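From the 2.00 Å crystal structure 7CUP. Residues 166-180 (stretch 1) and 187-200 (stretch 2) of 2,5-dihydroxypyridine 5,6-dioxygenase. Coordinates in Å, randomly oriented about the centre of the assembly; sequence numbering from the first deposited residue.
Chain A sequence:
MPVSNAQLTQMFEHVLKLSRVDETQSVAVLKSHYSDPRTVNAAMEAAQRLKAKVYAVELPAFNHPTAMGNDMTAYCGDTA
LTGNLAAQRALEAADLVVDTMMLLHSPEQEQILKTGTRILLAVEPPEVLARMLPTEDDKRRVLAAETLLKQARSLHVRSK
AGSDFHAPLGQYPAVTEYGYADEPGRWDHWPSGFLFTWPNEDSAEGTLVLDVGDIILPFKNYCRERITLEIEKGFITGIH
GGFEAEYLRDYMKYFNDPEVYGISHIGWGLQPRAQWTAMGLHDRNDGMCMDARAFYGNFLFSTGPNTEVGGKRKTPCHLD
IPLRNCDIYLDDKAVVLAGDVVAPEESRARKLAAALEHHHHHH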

# COMPACT_ATOMS: atom_id res chain seq x y z
N HIS A 166 -25.55 45.25 -14.16
CA HIS A 166 -24.72 46.06 -15.09
C HIS A 166 -23.31 46.14 -14.54
O HIS A 166 -23.14 46.50 -13.36
CB HIS A 166 -25.33 47.45 -15.34
CG HIS A 166 -24.77 48.12 -16.56
ND1 HIS A 166 -25.09 47.71 -17.85
CD2 HIS A 166 -23.89 49.14 -16.69
CE1 HIS A 166 -24.44 48.47 -18.72
NE2 HIS A 166 -23.70 49.35 -18.03
N ALA A 167 -22.34 45.86 -15.40
CA ALA A 167 -20.89 45.88 -15.08
C ALA A 167 -20.14 46.71 -16.11
O ALA A 167 -19.82 46.23 -17.19
CB ALA A 167 -20.36 44.46 -15.04
N PRO A 168 -19.79 47.97 -15.80
CA PRO A 168 -18.84 48.71 -16.64
C PRO A 168 -17.50 47.95 -16.73
O PRO A 168 -16.97 47.50 -15.71
CB PRO A 168 -18.72 50.07 -15.94
CG PRO A 168 -19.96 50.16 -15.06
CD PRO A 168 -20.22 48.73 -14.62
N LEU A 169 -16.97 47.81 -17.94
CA LEU A 169 -15.67 47.14 -18.20
C LEU A 169 -14.65 48.15 -18.73
O LEU A 169 -15.07 49.28 -19.08
CB LEU A 169 -15.91 46.02 -19.21
CG LEU A 169 -16.91 44.97 -18.76
CD1 LEU A 169 -17.21 43.99 -19.87
CD2 LEU A 169 -16.42 44.25 -17.52
N GLY A 170 -13.37 47.74 -18.80
CA GLY A 170 -12.24 48.48 -19.40
C GLY A 170 -11.03 48.48 -18.50
O GLY A 170 -9.91 48.48 -18.99
N GLN A 171 -11.22 48.46 -17.19
CA GLN A 171 -10.09 48.49 -16.24
C GLN A 171 -9.30 47.17 -16.32
O GLN A 171 -8.08 47.20 -15.99
CB GLN A 171 -10.62 48.80 -14.85
CG GLN A 171 -9.55 49.24 -13.86
CD GLN A 171 -10.14 49.83 -12.61
OE1 GLN A 171 -11.36 49.94 -12.47
NE2 GLN A 171 -9.27 50.23 -11.69
N TYR A 172 -9.91 46.05 -16.73
CA TYR A 172 -9.32 44.72 -16.43
C TYR A 172 -9.30 43.83 -17.66
O TYR A 172 -10.17 43.91 -18.52
CB TYR A 172 -10.07 44.05 -15.28
CG TYR A 172 -9.86 44.70 -13.94
CD1 TYR A 172 -8.63 44.67 -13.31
CD2 TYR A 172 -10.90 45.36 -13.30
CE1 TYR A 172 -8.43 45.28 -12.08
CE2 TYR A 172 -10.72 45.99 -12.08
CZ TYR A 172 -9.49 45.92 -11.46
OH TYR A 172 -9.31 46.48 -10.23
N PRO A 173 -8.33 42.89 -17.76
CA PRO A 173 -8.23 42.06 -18.96
C PRO A 173 -9.35 40.99 -19.03
O PRO A 173 -10.00 40.77 -18.05
CB PRO A 173 -6.83 41.44 -18.84
CG PRO A 173 -6.50 41.48 -17.38
CD PRO A 173 -7.33 42.58 -16.75
N ALA A 174 -9.53 40.39 -20.20
CA ALA A 174 -10.29 39.15 -20.47
C ALA A 174 -9.36 37.96 -20.17
O ALA A 174 -8.20 38.01 -20.56
CB ALA A 174 -10.72 39.14 -21.91
N VAL A 175 -9.84 36.94 -19.45
CA VAL A 175 -9.07 35.68 -19.23
C VAL A 175 -9.88 34.54 -19.83
O VAL A 175 -11.11 34.53 -19.65
CB VAL A 175 -8.76 35.48 -17.74
CG1 VAL A 175 -8.13 34.12 -17.47
CG2 VAL A 175 -7.85 36.58 -17.23
N THR A 176 -9.21 33.66 -20.56
CA THR A 176 -9.79 32.42 -21.13
C THR A 176 -9.24 31.17 -20.42
O THR A 176 -8.09 31.19 -19.96
CB THR A 176 -9.51 32.35 -22.63
OG1 THR A 176 -8.11 32.17 -22.83
CG2 THR A 176 -9.99 33.60 -23.34
N GLU A 177 -10.07 30.13 -20.35
CA GLU A 177 -9.66 28.75 -20.01
C GLU A 177 -10.23 27.85 -21.09
O GLU A 177 -11.46 27.82 -21.16
CB GLU A 177 -10.16 28.37 -18.61
CG GLU A 177 -9.81 29.35 -17.52
CD GLU A 177 -10.11 28.87 -16.11
OE1 GLU A 177 -10.35 27.68 -15.95
OE2 GLU A 177 -10.07 29.70 -15.17
N TYR A 178 -9.40 27.20 -21.93
CA TYR A 178 -9.80 26.26 -23.02
C TYR A 178 -9.15 24.88 -22.86
O TYR A 178 -9.32 24.01 -23.75
CB TYR A 178 -9.49 26.82 -24.43
CG TYR A 178 -8.09 27.37 -24.65
CD1 TYR A 178 -7.01 26.51 -24.86
CD2 TYR A 178 -7.84 28.73 -24.72
CE1 TYR A 178 -5.73 26.99 -25.08
CE2 TYR A 178 -6.56 29.22 -24.94
CZ TYR A 178 -5.49 28.36 -25.12
OH TYR A 178 -4.21 28.81 -25.37
N GLY A 179 -8.45 24.63 -21.74
CA GLY A 179 -8.14 23.26 -21.30
C GLY A 179 -6.70 22.83 -21.49
O GLY A 179 -6.38 21.67 -21.16
N TYR A 180 -5.82 23.68 -22.04
CA TYR A 180 -4.41 23.25 -22.28
C TYR A 180 -3.50 24.47 -22.22
O TYR A 180 -4.01 25.62 -22.35
CB TYR A 180 -4.33 22.35 -23.52
CG TYR A 180 -4.73 22.91 -24.86
CD1 TYR A 180 -6.02 22.76 -25.36
CD2 TYR A 180 -3.79 23.51 -25.70
CE1 TYR A 180 -6.37 23.25 -26.61
CE2 TYR A 180 -4.12 23.99 -26.96
CZ TYR A 180 -5.42 23.85 -27.43
OH TYR A 180 -5.73 24.32 -28.68
N TRP A 187 -1.45 29.89 -18.02
CA TRP A 187 -2.12 29.01 -17.04
C TRP A 187 -3.43 28.56 -17.69
O TRP A 187 -4.13 29.40 -18.31
CB TRP A 187 -2.33 29.69 -15.68
CG TRP A 187 -2.95 28.78 -14.67
CD1 TRP A 187 -2.33 28.04 -13.70
CD2 TRP A 187 -4.36 28.53 -14.50
NE1 TRP A 187 -3.25 27.34 -12.97
CE2 TRP A 187 -4.50 27.62 -13.43
CE3 TRP A 187 -5.51 29.02 -15.12
CZ2 TRP A 187 -5.74 27.17 -12.99
CZ3 TRP A 187 -6.74 28.55 -14.70
CH2 TRP A 187 -6.85 27.64 -13.65
N ASP A 188 -3.74 27.28 -17.60
CA ASP A 188 -5.07 26.76 -18.00
C ASP A 188 -5.39 25.51 -17.18
O ASP A 188 -4.53 25.07 -16.38
CB ASP A 188 -5.15 26.54 -19.51
CG ASP A 188 -6.54 26.74 -20.11
OD1 ASP A 188 -7.54 26.37 -19.44
OD2 ASP A 188 -6.61 27.25 -21.28
N HIS A 189 -6.62 25.03 -17.31
CA HIS A 189 -7.19 23.99 -16.43
C HIS A 189 -7.85 22.96 -17.32
O HIS A 189 -8.77 23.34 -18.05
CB HIS A 189 -8.22 24.64 -15.51
CG HIS A 189 -8.79 23.74 -14.47
ND1 HIS A 189 -9.79 24.17 -13.61
CD2 HIS A 189 -8.57 22.44 -14.17
CE1 HIS A 189 -10.09 23.18 -12.80
NE2 HIS A 189 -9.37 22.12 -13.12
N TRP A 190 -7.34 21.74 -17.32
CA TRP A 190 -8.06 20.60 -17.90
C TRP A 190 -8.96 19.99 -16.82
O TRP A 190 -8.41 19.46 -15.85
CB TRP A 190 -7.03 19.63 -18.42
CG TRP A 190 -7.59 18.32 -18.86
CD1 TRP A 190 -8.88 18.00 -19.21
CD2 TRP A 190 -6.83 17.14 -18.97
NE1 TRP A 190 -8.94 16.68 -19.56
CE2 TRP A 190 -7.70 16.13 -19.41
CE3 TRP A 190 -5.49 16.84 -18.70
CZ2 TRP A 190 -7.25 14.83 -19.64
CZ3 TRP A 190 -5.06 15.56 -18.93
CH2 TRP A 190 -5.92 14.58 -19.41
N PRO A 191 -10.32 20.09 -16.88
CA PRO A 191 -11.09 20.63 -17.99
C PRO A 191 -11.65 22.05 -17.79
O PRO A 191 -11.74 22.50 -16.66
CB PRO A 191 -12.31 19.71 -17.96
CG PRO A 191 -12.58 19.56 -16.47
CD PRO A 191 -11.23 19.67 -15.80
N SER A 192 -12.05 22.71 -18.89
CA SER A 192 -12.65 24.07 -18.85
C SER A 192 -13.35 24.34 -20.19
O SER A 192 -14.04 23.43 -20.69
CB SER A 192 -11.63 25.12 -18.45
OG SER A 192 -10.51 25.17 -19.34
N GLY A 193 -13.22 25.56 -20.74
CA GLY A 193 -14.03 25.99 -21.89
C GLY A 193 -14.93 27.16 -21.54
O GLY A 193 -16.13 27.04 -21.75
N PHE A 194 -14.37 28.27 -21.04
CA PHE A 194 -15.14 29.50 -20.69
C PHE A 194 -14.20 30.70 -20.59
O PHE A 194 -12.97 30.58 -20.81
CB PHE A 194 -15.94 29.27 -19.41
CG PHE A 194 -15.13 28.98 -18.17
CD1 PHE A 194 -14.60 27.71 -17.94
CD2 PHE A 194 -14.95 29.96 -17.20
CE1 PHE A 194 -13.87 27.45 -16.78
CE2 PHE A 194 -14.24 29.68 -16.03
CZ PHE A 194 -13.68 28.44 -15.84
N LEU A 195 -14.77 31.86 -20.26
CA LEU A 195 -14.02 33.13 -20.22
C LEU A 195 -14.73 34.10 -19.28
O LEU A 195 -15.93 33.91 -18.99
CB LEU A 195 -13.84 33.66 -21.65
CG LEU A 195 -14.97 34.53 -22.23
CD1 LEU A 195 -14.49 35.32 -23.45
CD2 LEU A 195 -16.16 33.67 -22.61
N PHE A 196 -13.99 35.10 -18.80
CA PHE A 196 -14.47 36.08 -17.81
C PHE A 196 -13.56 37.32 -17.82
O PHE A 196 -12.43 37.24 -18.35
CB PHE A 196 -14.50 35.42 -16.42
CG PHE A 196 -13.22 34.71 -16.05
CD1 PHE A 196 -12.19 35.38 -15.40
CD2 PHE A 196 -13.05 33.37 -16.35
CE1 PHE A 196 -11.03 34.72 -15.05
CE2 PHE A 196 -11.88 32.71 -16.00
CZ PHE A 196 -10.86 33.39 -15.37
N THR A 197 -14.08 38.42 -17.28
CA THR A 197 -13.34 39.64 -16.87
C THR A 197 -13.68 39.96 -15.42
O THR A 197 -14.27 39.11 -14.74
CB THR A 197 -13.72 40.92 -17.62
OG1 THR A 197 -14.53 40.68 -18.77
CG2 THR A 197 -12.49 41.71 -17.99
N TRP A 198 -13.30 41.17 -15.01
CA TRP A 198 -13.72 41.80 -13.74
C TRP A 198 -14.44 43.10 -14.09
O TRP A 198 -14.12 43.72 -15.10
CB TRP A 198 -12.48 42.03 -12.86
CG TRP A 198 -11.83 40.76 -12.42
CD1 TRP A 198 -11.83 40.24 -11.16
CD2 TRP A 198 -11.06 39.86 -13.23
NE1 TRP A 198 -11.14 39.07 -11.13
CE2 TRP A 198 -10.65 38.80 -12.38
CE3 TRP A 198 -10.64 39.86 -14.56
CZ2 TRP A 198 -9.85 37.76 -12.83
CZ3 TRP A 198 -9.86 38.82 -15.02
CH2 TRP A 198 -9.48 37.78 -14.16
N PRO A 199 -15.46 43.51 -13.32
CA PRO A 199 -16.04 44.84 -13.51
C PRO A 199 -15.02 45.92 -13.08
O PRO A 199 -14.16 45.64 -12.23
CB PRO A 199 -17.24 44.85 -12.56
CG PRO A 199 -16.89 43.82 -11.48
CD PRO A 199 -16.02 42.79 -12.17
N ASN A 200 -15.18 47.13 -13.60
CA ASN A 200 -14.41 48.32 -13.11
C ASN A 200 -14.57 48.43 -11.60
O ASN A 200 -15.64 48.01 -11.09
CB ASN A 200 -14.80 49.58 -13.88
CG ASN A 200 -14.52 49.43 -15.35
OD1 ASN A 200 -13.66 48.65 -15.74
ND2 ASN A 200 -15.28 50.12 -16.19
O HOH W 1 -12.76 45.56 -16.87
O HOH W 2 -6.09 31.16 -18.32
O HOH W 3 -10.62 26.74 -13.42

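Antiparallel strands settle their backbones by hydrogen bonding, but the fit of the surrounding chain depends on how projecting groups find hollows. The contact between residues 166-180 and 187-200 of this dioxygenase, which buries 1276 Å² summed over both sides, illustrates the principle. Its centre is a short ladder. Val175 pairs with Phe196 (Val175 N to Phe196 O, 2.8 Å; Phe196 N to Val175 O, 3.1 Å), and Glu177 pairs with Phe194 (Glu177 N to Phe194 O, 3.0 Å; Phe194 N to Glu177 O, 2.9 Å). Between these wide pairs Thr176 and Leu195 form a narrow one, their CA atoms 4.4 Å apart and their side chains on the other face of the sheet.

The face carrying Val175, Glu177, Phe194 and Phe196 holds the most deeply covered projection. Glu177, with chi1 in m and chi2 in t, extends its carboxylate among aromatic side chains: OE2 meets the edge of the Phe196 ring at CE2 (3.6 Å) and that of Trp187 at CZ3 (3.6 Å), while OE1 lies 3.4 Å from Phe194 CZ. So enclosed, the carboxylate still has a polar partner, because a water donates to Glu177 OE1 (2.7 Å) and sits 2.7 Å from His189 ND1. Val175 forks at the neighbouring position: CG1 packs against Phe196 CZ (3.5 Å), and CG2 touches the edge of the Trp198 ring at CH2 (3.7 Å).

Beyond the ladder, the turn at Tyr178 and Gly179 receives the side chain of Asp188. Its OD2 accepts from Tyr178 N (2.9 Å) and its OD1 from Gly179 N (3.0 Å), so one carboxylate gathers two successive amides. Here the absence of a side chain matters: Gly179 has phi/psi of 107/0, where a CB would jam against the preceding carbonyl. Its bare CA approaches His189 O to 3.3 Å in a nearly straight CA-H...O contact.

At the opposite end of the ladder, Asn200 plugs the bend of residues 168-171. Its backbone N donates to Pro168 O (2.8 Å), its ND2 to Leu169 O (3.0 Å), and its OD1 accepts from Gln171 N (2.8 Å), so the amide reads both polarities of the bend. Leu169 starts away from the partner stretch, yet its tip returns, bringing CD2 within 3.4 Å of Trp198 O. Tyr172 lies obliquely to Trp198, with its CD2 3.7 Å from Trp198 CB. A water fills the remaining gap, accepting from Gly170 N (3.0 Å) and Tyr172 N (2.9 Å) and donating to Trp198 O (2.9 Å).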